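Local coordinates for protein putative glucoamylase (Bacteroides caccae ATCC 43185, PDB 4QT9) that is a putative glucoamylase of the alpha/alpha toroid fold that probably hydrolyses glycosidic bonds in a glucan or related carbohydrate, at residues Tyr205-Ile213 with Phe262-Leu271. Sequence-based numbering, arbitrary orientation.
Sequences YNECMIMYI and FWAQYSFLGL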
loop_
_atom_site.group_PDB
_atom_site.type_symbol
_atom_site.label_atom_id
_atom_site.label_comp_id
_atom_site.label_asym_id
_atom_site.label_seq_id
_atom_site.Cartn_x
_atom_site.Cartn_y
_atom_site.Cartn_z
ATOM N N TYR A 205 -0.913 8.912 13.931
ATOM C CA TYR A 205 -0.668 7.737 13.103
ATOM C C TYR A 205 -1.680 7.692 11.964
ATOM O O TYR A 205 -2.861 7.971 12.165
ATOM C CB TYR A 205 -0.727 6.412 13.937
ATOM C CG TYR A 205 -0.370 5.198 13.097
ATOM C CD1 TYR A 205 0.957 4.829 12.898
ATOM C CD2 TYR A 205 -1.355 4.464 12.442
ATOM C CE1 TYR A 205 1.294 3.765 12.060
ATOM C CE2 TYR A 205 -1.032 3.400 11.601
ATOM C CZ TYR A 205 0.295 3.067 11.398
ATOM O OH TYR A 205 0.602 2.003 10.581
ATOM N N ASN A 206 -1.209 7.306 10.784
ATOM C CA ASN A 206 -2.019 7.079 9.579
ATOM C C ASN A 206 -1.202 6.124 8.698
ATOM O O ASN A 206 -0.184 5.610 9.141
ATOM C CB ASN A 206 -2.499 8.399 8.865
ATOM C CG ASN A 206 -1.399 9.306 8.372
ATOM O OD1 ASN A 206 -0.284 8.879 8.102
ATOM N ND2 ASN A 206 -1.685 10.586 8.236
ATOM N N GLU A 207 -1.612 5.889 7.475
ATOM C CA GLU A 207 -0.945 4.949 6.557
ATOM C C GLU A 207 0.473 5.398 6.069
ATOM O O GLU A 207 1.116 4.630 5.342
ATOM C CB GLU A 207 -1.854 4.739 5.336
ATOM C CG GLU A 207 -1.880 5.913 4.372
ATOM C CD GLU A 207 -2.900 7.008 4.611
ATOM O OE1 GLU A 207 -3.132 7.361 5.786
ATOM O OE2 GLU A 207 -3.447 7.540 3.618
ATOM N N CYS A 208 0.936 6.619 6.431
ATOM C CA CYS A 208 2.141 7.248 5.847
ATOM C C CYS A 208 3.470 7.042 6.590
ATOM O O CYS A 208 4.407 7.733 6.219
ATOM C CB CYS A 208 1.888 8.740 5.633
ATOM S SG CYS A 208 0.317 9.107 4.803
HETATM N N MSE A 209 3.603 6.118 7.572
HETATM C CA MSE A 209 4.860 5.990 8.325
HETATM C C MSE A 209 6.109 5.727 7.435
HETATM O O MSE A 209 7.127 6.377 7.657
HETATM C CB MSE A 209 4.782 4.920 9.433
HETATM C CG MSE A 209 5.988 4.957 10.393
HETATM SE SE MSE A 209 5.654 3.846 11.963
HETATM C CE MSE A 209 6.144 2.158 11.251
ATOM N N ILE A 210 6.031 4.803 6.446
ATOM C CA ILE A 210 7.142 4.439 5.559
ATOM C C ILE A 210 7.697 5.692 4.817
ATOM O O ILE A 210 8.875 5.727 4.451
ATOM C CB ILE A 210 6.746 3.273 4.576
ATOM C CG1 ILE A 210 7.970 2.519 3.991
ATOM C CG2 ILE A 210 5.799 3.722 3.441
ATOM C CD1 ILE A 210 8.952 1.884 5.066
HETATM N N MSE A 211 6.863 6.720 4.619
HETATM C CA MSE A 211 7.321 7.959 3.965
HETATM C C MSE A 211 8.407 8.673 4.830
HETATM O O MSE A 211 9.395 9.146 4.283
HETATM C CB MSE A 211 6.129 8.888 3.685
HETATM C CG MSE A 211 6.519 10.145 2.931
HETATM SE SE MSE A 211 5.164 11.511 3.203
HETATM C CE MSE A 211 5.010 11.439 5.086
ATOM N N TYR A 212 8.221 8.725 6.164
ATOM C CA TYR A 212 9.225 9.281 7.088
ATOM C C TYR A 212 10.440 8.368 7.189
ATOM O O TYR A 212 11.545 8.876 7.335
ATOM C CB TYR A 212 8.616 9.468 8.497
ATOM C CG TYR A 212 7.868 10.769 8.642
ATOM C CD1 TYR A 212 8.526 11.935 9.013
ATOM C CD2 TYR A 212 6.507 10.847 8.371
ATOM C CE1 TYR A 212 7.848 13.148 9.098
ATOM C CE2 TYR A 212 5.823 12.062 8.430
ATOM C CZ TYR A 212 6.502 13.211 8.785
ATOM O OH TYR A 212 5.837 14.406 8.901
ATOM N N ILE A 213 10.258 7.023 7.163
ATOM C CA ILE A 213 11.420 6.101 7.245
ATOM C C ILE A 213 12.302 6.285 5.978
ATOM O O ILE A 213 13.515 6.445 6.114
ATOM C CB ILE A 213 10.993 4.622 7.486
ATOM C CG1 ILE A 213 10.509 4.440 8.965
ATOM C CG2 ILE A 213 12.129 3.628 7.153
ATOM C CD1 ILE A 213 9.489 3.433 9.125
ATOM N N PHE A 262 -6.397 -0.592 5.961
ATOM C CA PHE A 262 -5.207 -0.413 5.100
ATOM C C PHE A 262 -4.065 0.343 5.825
ATOM O O PHE A 262 -2.906 0.197 5.442
ATOM C CB PHE A 262 -5.537 0.248 3.751
ATOM C CG PHE A 262 -5.708 1.747 3.740
ATOM C CD1 PHE A 262 -6.952 2.326 3.982
ATOM C CD2 PHE A 262 -4.628 2.587 3.469
ATOM C CE1 PHE A 262 -7.108 3.716 3.921
ATOM C CE2 PHE A 262 -4.791 3.967 3.402
ATOM C CZ PHE A 262 -6.019 4.523 3.641
ATOM N N TRP A 263 -4.388 1.096 6.899
ATOM C CA TRP A 263 -3.394 1.838 7.700
ATOM C C TRP A 263 -2.418 0.893 8.409
ATOM O O TRP A 263 -1.336 1.311 8.766
ATOM C CB TRP A 263 -4.082 2.707 8.741
ATOM C CG TRP A 263 -4.743 3.955 8.232
ATOM C CD1 TRP A 263 -5.155 4.215 6.957
ATOM C CD2 TRP A 263 -5.194 5.050 9.033
ATOM N NE1 TRP A 263 -5.815 5.415 6.911
ATOM C CE2 TRP A 263 -5.814 5.974 8.166
ATOM C CE3 TRP A 263 -5.092 5.363 10.399
ATOM C CZ2 TRP A 263 -6.330 7.195 8.620
ATOM C CZ3 TRP A 263 -5.641 6.550 10.853
ATOM C CH2 TRP A 263 -6.269 7.443 9.972
ATOM N N ALA A 264 -2.810 -0.383 8.604
ATOM C CA ALA A 264 -2.001 -1.434 9.223
ATOM C C ALA A 264 -1.194 -2.228 8.180
ATOM O O ALA A 264 -0.410 -3.102 8.554
ATOM C CB ALA A 264 -2.923 -2.381 9.994
ATOM N N GLN A 265 -1.370 -1.914 6.875
ATOM C CA GLN A 265 -0.815 -2.705 5.783
ATOM C C GLN A 265 0.156 -2.009 4.855
ATOM O O GLN A 265 1.180 -2.619 4.573
ATOM C CB GLN A 265 -1.966 -3.292 4.921
ATOM C CG GLN A 265 -2.916 -4.165 5.792
ATOM C CD GLN A 265 -4.335 -4.335 5.298
ATOM O OE1 GLN A 265 -4.796 -3.676 4.353
ATOM N NE2 GLN A 265 -5.056 -5.264 5.923
ATOM N N TYR A 266 -0.181 -0.829 4.282
ATOM C CA TYR A 266 0.643 -0.150 3.234
ATOM C C TYR A 266 2.118 0.083 3.647
ATOM O O TYR A 266 3.017 -0.234 2.862
ATOM C CB TYR A 266 0.030 1.203 2.840
ATOM C CG TYR A 266 -1.243 1.197 2.023
ATOM C CD1 TYR A 266 -1.956 0.017 1.802
ATOM C CD2 TYR A 266 -1.724 2.372 1.437
ATOM C CE1 TYR A 266 -3.127 0.012 1.046
ATOM C CE2 TYR A 266 -2.875 2.370 0.648
ATOM C CZ TYR A 266 -3.598 1.199 0.502
ATOM O OH TYR A 266 -4.771 1.219 -0.201
ATOM N N SER A 267 2.364 0.612 4.874
ATOM C CA SER A 267 3.742 0.861 5.322
ATOM C C SER A 267 4.438 -0.424 5.777
ATOM O O SER A 267 5.609 -0.365 6.113
ATOM C CB SER A 267 3.775 1.878 6.461
ATOM O OG SER A 267 3.496 3.171 5.959
ATOM N N PHE A 268 3.741 -1.574 5.776
ATOM C CA PHE A 268 4.334 -2.825 6.247
ATOM C C PHE A 268 4.446 -3.896 5.162
ATOM O O PHE A 268 4.647 -5.068 5.481
ATOM C CB PHE A 268 3.547 -3.345 7.465
ATOM C CG PHE A 268 3.661 -2.370 8.610
ATOM C CD1 PHE A 268 4.880 -2.165 9.257
ATOM C CD2 PHE A 268 2.573 -1.601 9.000
ATOM C CE1 PHE A 268 4.988 -1.237 10.298
ATOM C CE2 PHE A 268 2.684 -0.680 10.043
ATOM C CZ PHE A 268 3.890 -0.498 10.678
ATOM N N LEU A 269 4.416 -3.484 3.880
ATOM C CA LEU A 269 4.593 -4.408 2.744
ATOM C C LEU A 269 6.068 -4.774 2.595
ATOM O O LEU A 269 6.393 -5.943 2.356
ATOM C CB LEU A 269 4.040 -3.839 1.447
ATOM C CG LEU A 269 2.557 -3.452 1.395
ATOM C CD1 LEU A 269 2.220 -3.003 -0.007
ATOM C CD2 LEU A 269 1.666 -4.610 1.705
ATOM N N GLY A 270 6.938 -3.785 2.792
ATOM C CA GLY A 270 8.384 -3.951 2.748
ATOM C C GLY A 270 8.958 -3.880 4.144
ATOM O O GLY A 270 9.804 -4.699 4.531
ATOM N N LEU A 271 8.503 -2.872 4.905
ATOM C CA LEU A 271 8.902 -2.691 6.299
ATOM C C LEU A 271 8.351 -3.877 7.129
ATOM O O LEU A 271 7.147 -4.017 7.256
ATOM C CB LEU A 271 8.388 -1.341 6.816
ATOM C CG LEU A 271 8.746 -0.974 8.267
ATOM C CD1 LEU A 271 10.226 -0.685 8.421
ATOM C CD2 LEU A 271 7.955 0.220 8.723
HETATM O O HOH W 1 0.433 1.528 6.683
#
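Three direct hydrogen bonds link 205-213 to the loop 262-271, and S267 makes two. Its OG donates to E207 O (2.9 Å) from above the carbonyl plane and accepts from I210 N (3.1 Å) almost straight, at 173°, tying down the first turn of helix 209-217. Y205 extends anti to its own N (chi1 -176°), which carries OH to W263 O at 2.7 Å and sets it at the edge of the F268 ring. One water bridges W263 O and S267 N.

N206 CA sits over the six-membered ring of W263, 3.8 Å from its centroid, a CH-pi contact. E207 OE1 lies over an indole face, the carboxylate and ring planes 17° apart, while E207 CB meets F262 CE2 at 3.6 Å. A leucine in place of W263 would probably leave N206 CA and E207 OE1 without the flat indole face beneath them.

Apolar packing continues along the helix, where L271 CD2 touches M209 CE and I213 CD1.

The contact joins the start of helix 209-217 to the loop between strands 247-251 and 276-277 inside the alpha/alpha toroid; helix 284-301 backs Y205 and F268, helix 135-152 flanks I210, and helix 392-406 packs on Y266.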